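PDB 5ZRD: tyrosinase from Burkholderia thailandensis, which probably hydroxylates monophenols and oxidises the resulting catechols at a two-copper centre, and yields catechol derivatives efficiently at acidic pH. Local coordinates for residues A[11-16]-A[114-119]; A[82-87]-A[353-358]; A[183-188]-A[299-304]; A[443-448]-A[503-508]. All coordinates share one frame; numbering follows the deposited sequence.

Contact 1: A[11-16]-A[114-119]; sequences RRSVRD and MPFWDE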
# COMPACT_ATOMS: atom_id res chain seq x y z
N ARG A 11 -18.79 -37.60 -27.09
CA ARG A 11 -17.87 -37.85 -25.96
C ARG A 11 -18.25 -39.19 -25.34
O ARG A 11 -19.39 -39.34 -24.95
CB ARG A 11 -17.94 -36.74 -24.91
CG ARG A 11 -17.16 -35.50 -25.32
CD ARG A 11 -17.06 -34.43 -24.26
NE ARG A 11 -16.46 -33.22 -24.80
CZ ARG A 11 -16.34 -32.09 -24.09
NH1 ARG A 11 -16.81 -32.03 -22.85
NH2 ARG A 11 -15.78 -31.02 -24.63
N ARG A 12 -17.29 -40.12 -25.25
CA ARG A 12 -17.57 -41.47 -24.79
C ARG A 12 -16.78 -41.80 -23.50
O ARG A 12 -15.81 -41.12 -23.10
CB ARG A 12 -17.24 -42.49 -25.88
CG ARG A 12 -18.16 -42.43 -27.09
CD ARG A 12 -18.05 -43.66 -27.98
NE ARG A 12 -18.95 -43.58 -29.13
CZ ARG A 12 -20.29 -43.62 -29.08
NH1 ARG A 12 -20.91 -43.98 -27.96
NH2 ARG A 12 -21.00 -43.27 -30.15
N SER A 13 -17.25 -42.84 -22.84
CA SER A 13 -16.62 -43.32 -21.62
C SER A 13 -15.22 -43.87 -21.94
O SER A 13 -15.08 -44.71 -22.82
CB SER A 13 -17.46 -44.37 -20.95
OG SER A 13 -16.70 -45.11 -20.02
N VAL A 14 -14.21 -43.42 -21.18
CA VAL A 14 -12.83 -43.85 -21.36
C VAL A 14 -12.74 -45.36 -21.17
O VAL A 14 -11.98 -46.04 -21.86
CB VAL A 14 -11.85 -43.09 -20.44
CG1 VAL A 14 -11.50 -43.87 -19.19
CG2 VAL A 14 -10.57 -42.74 -21.18
N ARG A 15 -13.52 -45.89 -20.26
CA ARG A 15 -13.50 -47.29 -20.01
C ARG A 15 -13.97 -48.03 -21.27
O ARG A 15 -13.42 -49.10 -21.60
CB ARG A 15 -14.39 -47.64 -18.82
CG ARG A 15 -14.71 -49.12 -18.71
CD ARG A 15 -13.48 -49.94 -18.39
NE ARG A 15 -13.86 -51.30 -18.06
CZ ARG A 15 -13.07 -52.35 -18.23
NH1 ARG A 15 -13.60 -53.56 -18.21
NH2 ARG A 15 -11.78 -52.19 -18.46
N ASP A 16 -14.98 -47.48 -21.94
CA ASP A 16 -15.49 -48.07 -23.17
C ASP A 16 -14.41 -48.04 -24.28
O ASP A 16 -14.34 -49.00 -25.06
CB ASP A 16 -16.80 -47.36 -23.61
CG ASP A 16 -17.38 -47.91 -24.90
OD1 ASP A 16 -17.69 -49.11 -24.92
OD2 ASP A 16 -17.55 -47.12 -25.88
N MET A 114 -12.79 -35.65 -26.37
CA MET A 114 -12.32 -35.87 -25.03
C MET A 114 -13.30 -36.80 -24.33
O MET A 114 -14.45 -36.43 -24.15
CB MET A 114 -12.22 -34.54 -24.29
CG MET A 114 -11.70 -34.67 -22.87
SD MET A 114 -9.99 -35.27 -22.78
CE MET A 114 -10.08 -36.19 -21.24
N PRO A 115 -12.87 -37.99 -23.93
CA PRO A 115 -13.79 -38.88 -23.26
C PRO A 115 -13.89 -38.54 -21.77
O PRO A 115 -13.17 -37.64 -21.31
CB PRO A 115 -13.19 -40.29 -23.39
CG PRO A 115 -11.71 -40.03 -23.48
CD PRO A 115 -11.55 -38.64 -24.07
N PHE A 116 -14.76 -39.26 -21.07
CA PHE A 116 -15.02 -39.03 -19.66
C PHE A 116 -14.64 -40.29 -18.87
O PHE A 116 -14.88 -41.42 -19.28
CB PHE A 116 -16.47 -38.62 -19.38
CG PHE A 116 -17.55 -39.57 -19.86
CD1 PHE A 116 -18.09 -39.43 -21.13
CD2 PHE A 116 -18.05 -40.56 -19.03
CE1 PHE A 116 -19.09 -40.29 -21.58
CE2 PHE A 116 -19.05 -41.42 -19.48
CZ PHE A 116 -19.56 -41.29 -20.76
N TRP A 117 -14.00 -40.08 -17.73
CA TRP A 117 -13.89 -41.15 -16.74
C TRP A 117 -15.23 -41.27 -16.04
O TRP A 117 -15.58 -40.41 -15.24
CB TRP A 117 -12.78 -40.89 -15.73
CG TRP A 117 -12.81 -41.82 -14.56
CD1 TRP A 117 -13.30 -43.09 -14.50
CD2 TRP A 117 -12.26 -41.55 -13.27
NE1 TRP A 117 -13.13 -43.61 -13.24
CE2 TRP A 117 -12.45 -42.71 -12.48
CE3 TRP A 117 -11.60 -40.46 -12.72
CZ2 TRP A 117 -12.07 -42.77 -11.14
CZ3 TRP A 117 -11.22 -40.53 -11.40
CH2 TRP A 117 -11.44 -41.67 -10.62
N ASP A 118 -15.95 -42.32 -16.38
CA ASP A 118 -17.21 -42.61 -15.74
C ASP A 118 -16.99 -43.12 -14.31
O ASP A 118 -16.86 -44.32 -14.09
CB ASP A 118 -18.04 -43.61 -16.56
CG ASP A 118 -19.50 -43.66 -16.10
OD1 ASP A 118 -19.83 -43.21 -14.96
OD2 ASP A 118 -20.32 -44.16 -16.88
N GLU A 119 -17.06 -42.18 -13.37
CA GLU A 119 -16.60 -42.36 -11.97
C GLU A 119 -17.56 -43.25 -11.17
O GLU A 119 -17.17 -43.78 -10.10
CB GLU A 119 -16.50 -41.01 -11.26
CG GLU A 119 -15.37 -40.14 -11.78
CD GLU A 119 -15.52 -38.63 -11.61
OE1 GLU A 119 -14.50 -37.95 -11.70
OE2 GLU A 119 -16.66 -38.13 -11.38
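A single beta bridge between Ser-13 and Phe-116 ties the start of the chain, where helix 14-22 begins, to the loop between helices 90-108 and 122-127 of the tyrosinase central domain. Phe-116 governs the packing. Its CG takes the crowded position between the backbone N and the carbonyl carbon (chi1 56°), which brings the ring back over the N-terminal backbone although its CB points away from it. Ser-13 CA lies over the centre of one ring face, 3.7 Å from the Phe-116 centroid, a CH-pi contact, while Arg-11 O meets the ring at its edge. A flat aromatic suits the place because it can lie against a peptide backbone. Next to the bridge, Val-14 crosses Pro-115 obliquely, CG2 of Val-14 lying 3.7 Å from CG of Pro-115; two compact apolar groups fill this buried spot without asking for polar partners. Arg-11 runs extended from CG to NE, its CG and CD against the carbonyl oxygen of Met-114. A long arginine suits the place because its chain passes this carbonyl to reach Glu-102, in a salt bridge, and Tyr-400, in a hydrogen bond. Ser-13 also sits at the N-cap of the helix, with OG anti to its own backbone N and accepting weak bonds from the amides of Arg-15 and Asp-16. Two backbone bonds make the bridge: Phe-116 N donates to Arg-12 O, and the straighter one runs from Val-14 N to Phe-116 O, 2.8 Å long with 173° at the hydrogen, the donor standing 32° out of the carbonyl plane.

Contact 2: A[82-87]-A[353-358]; sequences YCNHGN and DSQGPT. With CU (copper (II) ion), chain J.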
# COMPACT_ATOMS: atom_id res chain seq x y z
N TYR A 82 -7.78 -18.66 -13.15
CA TYR A 82 -9.01 -18.31 -13.84
C TYR A 82 -10.19 -19.19 -13.39
O TYR A 82 -11.37 -18.85 -13.63
CB TYR A 82 -8.74 -18.44 -15.34
CG TYR A 82 -7.91 -17.32 -15.93
CD1 TYR A 82 -8.39 -16.02 -15.92
CD2 TYR A 82 -6.65 -17.55 -16.46
CE1 TYR A 82 -7.65 -14.97 -16.43
CE2 TYR A 82 -5.90 -16.52 -17.01
CZ TYR A 82 -6.42 -15.23 -17.01
OH TYR A 82 -5.71 -14.18 -17.51
N CYS A 83 -9.93 -20.36 -12.79
CA CYS A 83 -11.02 -21.28 -12.57
C CYS A 83 -11.98 -20.65 -11.55
O CYS A 83 -11.54 -19.87 -10.64
CB CYS A 83 -10.55 -22.67 -12.15
SG CYS A 83 -9.85 -22.78 -10.48
N ASN A 84 -13.28 -20.92 -11.76
CA ASN A 84 -14.37 -20.52 -10.87
C ASN A 84 -14.74 -21.69 -9.94
O ASN A 84 -15.06 -22.79 -10.43
CB ASN A 84 -15.59 -20.07 -11.66
CG ASN A 84 -15.49 -18.64 -12.13
OD1 ASN A 84 -15.62 -17.74 -11.32
ND2 ASN A 84 -15.18 -18.44 -13.41
N HIS A 85 -14.73 -21.42 -8.63
CA HIS A 85 -15.06 -22.38 -7.56
C HIS A 85 -15.89 -21.71 -6.47
O HIS A 85 -15.75 -20.55 -6.21
CB HIS A 85 -13.79 -22.95 -6.94
CG HIS A 85 -12.87 -23.50 -7.97
ND1 HIS A 85 -11.90 -22.74 -8.55
CD2 HIS A 85 -12.87 -24.69 -8.62
CE1 HIS A 85 -11.28 -23.47 -9.46
NE2 HIS A 85 -11.86 -24.68 -9.52
N GLY A 86 -16.76 -22.45 -5.86
CA GLY A 86 -17.67 -21.92 -4.88
C GLY A 86 -18.56 -20.82 -5.44
O GLY A 86 -19.04 -19.97 -4.67
N ASN A 87 -18.83 -20.82 -6.75
CA ASN A 87 -19.71 -19.80 -7.28
C ASN A 87 -20.47 -20.34 -8.49
O ASN A 87 -20.19 -21.42 -8.96
CB ASN A 87 -18.92 -18.51 -7.55
CG ASN A 87 -18.03 -18.61 -8.77
OD1 ASN A 87 -18.39 -19.26 -9.76
ND2 ASN A 87 -16.91 -17.90 -8.73
N ASP A 353 -17.07 -14.22 -3.21
CA ASP A 353 -17.44 -15.45 -2.57
C ASP A 353 -16.37 -16.50 -2.67
O ASP A 353 -15.70 -16.65 -3.68
CB ASP A 353 -18.74 -16.02 -3.16
CG ASP A 353 -19.96 -15.11 -2.91
OD1 ASP A 353 -19.98 -14.35 -1.93
OD2 ASP A 353 -20.92 -15.16 -3.71
N SER A 354 -16.27 -17.24 -1.58
CA SER A 354 -15.43 -18.42 -1.50
C SER A 354 -13.95 -18.09 -1.78
O SER A 354 -13.30 -17.49 -0.95
CB SER A 354 -16.00 -19.47 -2.41
OG SER A 354 -15.39 -20.72 -2.15
N GLN A 355 -13.42 -18.50 -2.93
CA GLN A 355 -12.02 -18.30 -3.35
C GLN A 355 -11.68 -16.81 -3.55
O GLN A 355 -10.52 -16.44 -3.55
CB GLN A 355 -11.78 -19.04 -4.67
CG GLN A 355 -12.47 -18.43 -5.88
CD GLN A 355 -12.19 -19.20 -7.14
OE1 GLN A 355 -11.50 -20.24 -7.14
NE2 GLN A 355 -12.74 -18.69 -8.22
N GLY A 356 -12.69 -15.97 -3.80
CA GLY A 356 -12.44 -14.57 -4.05
C GLY A 356 -12.26 -14.32 -5.53
O GLY A 356 -12.28 -15.26 -6.30
N PRO A 357 -12.09 -13.05 -5.92
CA PRO A 357 -12.14 -12.67 -7.30
C PRO A 357 -10.97 -13.19 -8.14
O PRO A 357 -9.81 -13.26 -7.70
CB PRO A 357 -12.16 -11.14 -7.27
CG PRO A 357 -11.70 -10.77 -5.88
CD PRO A 357 -12.14 -11.91 -5.00
N THR A 358 -11.31 -13.62 -9.34
CA THR A 358 -10.34 -14.05 -10.32
C THR A 358 -9.79 -12.80 -11.03
O THR A 358 -10.34 -11.73 -10.86
CB THR A 358 -10.97 -15.05 -11.29
OG1 THR A 358 -12.01 -14.40 -12.00
CG2 THR A 358 -11.53 -16.29 -10.62
CU CU J . -11.48 -25.97 -11.10
O HOH W 1 -14.51 -15.08 -12.18
O HOH W 2 -16.52 -16.01 -6.28
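Gln-355 reaches from a type II' turn, Asp-353 to Gly-356, to the back of a copper ligand. From CB its CG takes the crowded position between the backbone N and the carbonyl carbon (chi1 70°), near His-85 O, and the chain then extends straight to the amide. OE1 accepts from His-85 ND1 at 2.9 Å; OE1 lies in the imidazole plane, whereas ND1 stands above the plane of the amide carbonyl, ring and amide being 77° apart. NE2 donates to Cys-83 O, also at 2.9 Å, on a lone pair of that carbonyl. A glutamine suits the place, since one amide offers both an acceptor and a donor. Beside it the methyl CG2 of Thr-358 packs on Cys-83 O, and a water joins Thr-358 OG1 to Asn-84 OD1. The other nitrogen of the imidazole, NE2 of His-85, binds copper at 2.1 Å with His-57 and His-94. CE1 of His-85 is bonded to Cys-83 SG, 1.9 Å away, a Cys-His thioether at a type 3 (two-copper) centre, as in fungal tyrosinases and catechol oxidases. Bonds at ND1, CE1 and NE2 fix the ring's rotation; the amide acceptor may slightly raise the donor strength of NE2.

Contact 3: A[183-188]-A[299-304]; sequences SGLVGT and GANGDM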
# COMPACT_ATOMS: atom_id res chain seq x y z
N SER A 183 3.34 -37.34 -2.44
CA SER A 183 3.36 -35.92 -2.23
C SER A 183 4.22 -35.22 -3.29
O SER A 183 5.31 -35.70 -3.70
CB SER A 183 3.88 -35.63 -0.86
OG SER A 183 3.77 -34.25 -0.57
N GLY A 184 3.76 -34.06 -3.73
CA GLY A 184 4.60 -33.23 -4.60
C GLY A 184 4.64 -31.76 -4.21
O GLY A 184 4.78 -30.92 -5.07
N LEU A 185 4.60 -31.43 -2.94
CA LEU A 185 4.75 -30.04 -2.52
C LEU A 185 6.24 -29.82 -2.19
O LEU A 185 6.76 -30.48 -1.31
CB LEU A 185 3.83 -29.79 -1.32
CG LEU A 185 3.54 -28.34 -0.98
CD1 LEU A 185 2.56 -27.70 -1.98
CD2 LEU A 185 3.00 -28.24 0.44
N VAL A 186 6.93 -28.94 -2.92
CA VAL A 186 8.41 -28.95 -2.95
C VAL A 186 9.03 -27.54 -2.94
O VAL A 186 10.26 -27.40 -3.09
CB VAL A 186 8.89 -29.75 -4.18
CG1 VAL A 186 8.55 -31.21 -4.05
CG2 VAL A 186 8.37 -29.23 -5.50
N GLY A 187 8.26 -26.47 -2.76
CA GLY A 187 8.78 -25.14 -3.04
C GLY A 187 9.51 -24.49 -1.87
O GLY A 187 10.12 -23.47 -2.05
N THR A 188 9.40 -25.05 -0.67
CA THR A 188 10.23 -24.65 0.43
C THR A 188 11.07 -25.85 0.90
O THR A 188 10.75 -27.02 0.60
CB THR A 188 9.44 -24.12 1.63
OG1 THR A 188 8.71 -25.23 2.14
CG2 THR A 188 8.50 -22.98 1.29
N GLY A 299 -0.74 -36.31 4.44
CA GLY A 299 0.60 -35.91 3.99
C GLY A 299 0.84 -36.17 2.51
O GLY A 299 1.88 -35.74 1.99
N ALA A 300 -0.09 -36.86 1.81
CA ALA A 300 0.03 -37.02 0.35
C ALA A 300 -0.44 -35.76 -0.40
O ALA A 300 -1.60 -35.59 -0.73
CB ALA A 300 -0.70 -38.25 -0.12
N ASN A 301 0.48 -34.85 -0.65
CA ASN A 301 0.12 -33.54 -1.21
C ASN A 301 0.18 -33.61 -2.74
O ASN A 301 1.00 -32.95 -3.41
CB ASN A 301 1.04 -32.45 -0.67
CG ASN A 301 0.80 -32.10 0.78
OD1 ASN A 301 -0.33 -32.14 1.28
ND2 ASN A 301 1.85 -31.64 1.44
N GLY A 302 -0.73 -34.39 -3.29
CA GLY A 302 -0.80 -34.60 -4.73
C GLY A 302 -1.38 -33.40 -5.46
O GLY A 302 -2.06 -32.57 -4.88
N ASP A 303 -1.10 -33.30 -6.74
CA ASP A 303 -1.47 -32.09 -7.44
C ASP A 303 -2.98 -31.88 -7.47
O ASP A 303 -3.44 -30.77 -7.26
CB ASP A 303 -0.84 -32.05 -8.83
CG ASP A 303 0.66 -31.90 -8.77
OD1 ASP A 303 1.33 -32.95 -8.66
OD2 ASP A 303 1.18 -30.74 -8.81
N MET A 304 -3.75 -32.95 -7.64
CA MET A 304 -5.22 -32.91 -7.74
C MET A 304 -5.88 -32.46 -6.42
O MET A 304 -7.05 -32.12 -6.42
CB MET A 304 -5.76 -34.29 -8.13
CG MET A 304 -5.77 -34.55 -9.63
SD MET A 304 -6.98 -33.57 -10.54
CE MET A 304 -8.51 -34.29 -9.97
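An inverse gamma turn centred on Asn-301 brings the loop that follows strand 295-297 against the loop leading into helix 189-200, both inside the tyrosinase central domain. The turn presents Asn-301 O to Gly-184 N, 3.0 Å away and nearly straight at the hydrogen (166°), although the donor stands far above the carbonyl plane. Ser-183 adds a weak bond: OG, anti to its own backbone N (chi1 -173°), accepts from Asn-301 N at 3.3 Å and touches CB of the same residue. This hydroxyl has its stronger partner in Thr-195 of helix 189-200, so a small serine suits a place where one oxygen must serve both loop and helix. Leu-185 crosses Asn-301 obliquely, its CD2 lying 3.7 Å from Asn-301 ND2, and Trp-470 packs on both side chains. Gly-184 comes close to the turn with no side chain of its own, while its carbonyl is taken by Lys-171, which also forms a salt bridge with Asp-303. Just beyond, Met-304 O accepts from ND1 of the copper ligand His-281, which gives this loop a second-shell role. A peptide carbonyl fixing the nitrogen of a metal-bound imidazole that is turned away from the metal is a familiar feature of histidine metal sites.

Contact 4: A[443-448]-A[503-508]; sequences MKAYAS and FRVEFI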
# COMPACT_ATOMS: atom_id res chain seq x y z
N MET A 443 -14.41 -32.78 6.57
CA MET A 443 -15.16 -32.87 7.81
C MET A 443 -15.96 -34.17 7.75
O MET A 443 -16.61 -34.42 6.74
CB MET A 443 -16.12 -31.69 7.98
CG MET A 443 -15.42 -30.39 8.09
SD MET A 443 -16.53 -28.96 8.16
CE MET A 443 -17.52 -29.41 9.58
N LYS A 444 -15.83 -35.01 8.78
CA LYS A 444 -16.56 -36.28 8.90
C LYS A 444 -17.39 -36.20 10.18
O LYS A 444 -16.86 -35.81 11.21
CB LYS A 444 -15.58 -37.45 8.94
CG LYS A 444 -15.02 -37.89 7.60
CD LYS A 444 -14.17 -39.11 7.69
CE LYS A 444 -14.89 -40.36 7.22
NZ LYS A 444 -14.01 -41.55 7.27
N ALA A 445 -18.69 -36.43 10.10
CA ALA A 445 -19.55 -36.21 11.27
C ALA A 445 -19.98 -37.56 11.85
O ALA A 445 -20.27 -38.48 11.09
CB ALA A 445 -20.72 -35.34 10.91
N TYR A 446 -20.02 -37.64 13.18
CA TYR A 446 -20.42 -38.84 13.90
C TYR A 446 -21.42 -38.49 15.02
O TYR A 446 -21.38 -37.41 15.63
CB TYR A 446 -19.21 -39.54 14.53
CG TYR A 446 -18.21 -40.00 13.52
CD1 TYR A 446 -18.31 -41.24 12.92
CD2 TYR A 446 -17.19 -39.17 13.09
CE1 TYR A 446 -17.39 -41.67 11.96
CE2 TYR A 446 -16.27 -39.58 12.14
CZ TYR A 446 -16.37 -40.83 11.57
OH TYR A 446 -15.47 -41.23 10.62
N ALA A 447 -22.29 -39.44 15.30
CA ALA A 447 -23.15 -39.37 16.49
C ALA A 447 -22.93 -40.65 17.33
O ALA A 447 -22.93 -41.79 16.81
CB ALA A 447 -24.60 -39.19 16.08
N SER A 448 -22.68 -40.47 18.61
CA SER A 448 -22.60 -41.64 19.47
C SER A 448 -23.67 -41.57 20.57
O SER A 448 -23.95 -40.49 21.14
CB SER A 448 -21.22 -41.82 20.04
OG SER A 448 -20.92 -40.74 20.88
N PHE A 503 -22.50 -35.54 19.43
CA PHE A 503 -21.99 -35.34 18.09
C PHE A 503 -20.51 -34.94 18.15
O PHE A 503 -20.08 -34.27 19.07
CB PHE A 503 -22.79 -34.27 17.33
CG PHE A 503 -24.25 -34.59 17.18
CD1 PHE A 503 -24.65 -35.62 16.34
CD2 PHE A 503 -25.20 -33.86 17.86
CE1 PHE A 503 -25.99 -35.92 16.20
CE2 PHE A 503 -26.55 -34.16 17.72
CZ PHE A 503 -26.94 -35.18 16.89
N ARG A 504 -19.76 -35.32 17.11
CA ARG A 504 -18.41 -34.82 16.93
C ARG A 504 -18.11 -34.74 15.42
O ARG A 504 -18.73 -35.44 14.62
CB ARG A 504 -17.42 -35.74 17.65
CG ARG A 504 -17.32 -37.11 17.01
CD ARG A 504 -16.58 -38.12 17.86
NE ARG A 504 -15.29 -38.39 17.27
CZ ARG A 504 -15.06 -39.39 16.42
NH1 ARG A 504 -13.94 -39.39 15.72
NH2 ARG A 504 -15.94 -40.36 16.28
N VAL A 505 -17.12 -33.93 15.06
CA VAL A 505 -16.62 -33.90 13.70
C VAL A 505 -15.13 -34.25 13.75
O VAL A 505 -14.43 -33.73 14.56
CB VAL A 505 -16.82 -32.53 13.03
CG1 VAL A 505 -18.28 -32.20 12.82
CG2 VAL A 505 -16.13 -31.42 13.81
N GLU A 506 -14.69 -35.12 12.87
CA GLU A 506 -13.29 -35.43 12.63
C GLU A 506 -12.85 -34.57 11.44
O GLU A 506 -13.47 -34.65 10.36
CB GLU A 506 -13.17 -36.94 12.35
CG GLU A 506 -11.83 -37.42 11.79
CD GLU A 506 -11.80 -38.81 11.14
OE1 GLU A 506 -12.90 -39.41 10.96
OE2 GLU A 506 -10.68 -39.29 10.79
N PHE A 507 -11.85 -33.72 11.63
CA PHE A 507 -11.20 -33.03 10.52
C PHE A 507 -10.03 -33.86 9.98
O PHE A 507 -9.23 -34.41 10.74
CB PHE A 507 -10.67 -31.67 10.96
CG PHE A 507 -11.76 -30.69 11.24
CD1 PHE A 507 -12.31 -30.58 12.50
CD2 PHE A 507 -12.26 -29.88 10.22
CE1 PHE A 507 -13.32 -29.67 12.74
CE2 PHE A 507 -13.27 -28.96 10.47
CZ PHE A 507 -13.79 -28.86 11.73
N ILE A 508 -9.97 -33.97 8.66
CA ILE A 508 -8.79 -34.52 8.03
C ILE A 508 -8.18 -33.41 7.18
O ILE A 508 -8.83 -32.94 6.24
CB ILE A 508 -9.15 -35.77 7.20
CG1 ILE A 508 -9.88 -36.83 8.04
CG2 ILE A 508 -7.91 -36.34 6.53
CD1 ILE A 508 -10.47 -37.96 7.21
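Chi1 of -61° sets CG of Tyr-446 anti to its carbonyl carbon, and chi1 of 68° puts CG of Arg-504 in the crowded position between backbone N and carbonyl carbon; a bend at chi3 then folds the guanidinium back over the phenol. The two planes are only 11° apart with centres 4.6 Å from each other, and NH2 of Arg-504 lies over the ring face, 3.6 Å from Tyr-446 CG. That nitrogen also makes a salt bridge with Glu-458, so the charge is paired while its flat surface rests on the ring. OE1 of Glu-506 approaches the Tyr-446 ring at its edge. Strands 441-450 and 502-509 are antiparallel neighbours in a mixed four-stranded sheet, where Lys-444 with Glu-506 and Tyr-446 with Arg-504 are the hydrogen-bonded pairs. Within the second pair, Tyr-446 N donates to Arg-504 O at 2.9 Å, almost along the C=O axis. The other face is apolar. There Met-443 lies side by side with Phe-507, and Met-443 CG is 3.5 Å from Phe-507 CE2. Met-443 SD stands obliquely off the Phe-507 ring, 5.1 Å from its centroid, a Met-aromatic contact. Ala-447 is small enough to let the Phe-503 ring come close, Ala-447 CB being 3.6 Å from Phe-503 CE1.

How the contacts relate
All four contacts are largely buried, yet their chemistry follows their place. Contact 2 lies nearest the chain's centre and is the one holding a copper ligand, so polar side-chain bonds and waters dominate. Contact 3, nested within the loop that contact 2 closes, joins two loops mainly through backbone polar atoms and reaches the second copper through His-281. Contact 1, whose segments alternate along the chain with those of contact 2, combines a lone bridge with aromatic and apolar packing; both touch helix 90-108. Contact 4, centred about 34 Å from the centre of contact 1 and beyond the chain's centre from it, is regular sheet away from the annotated sites.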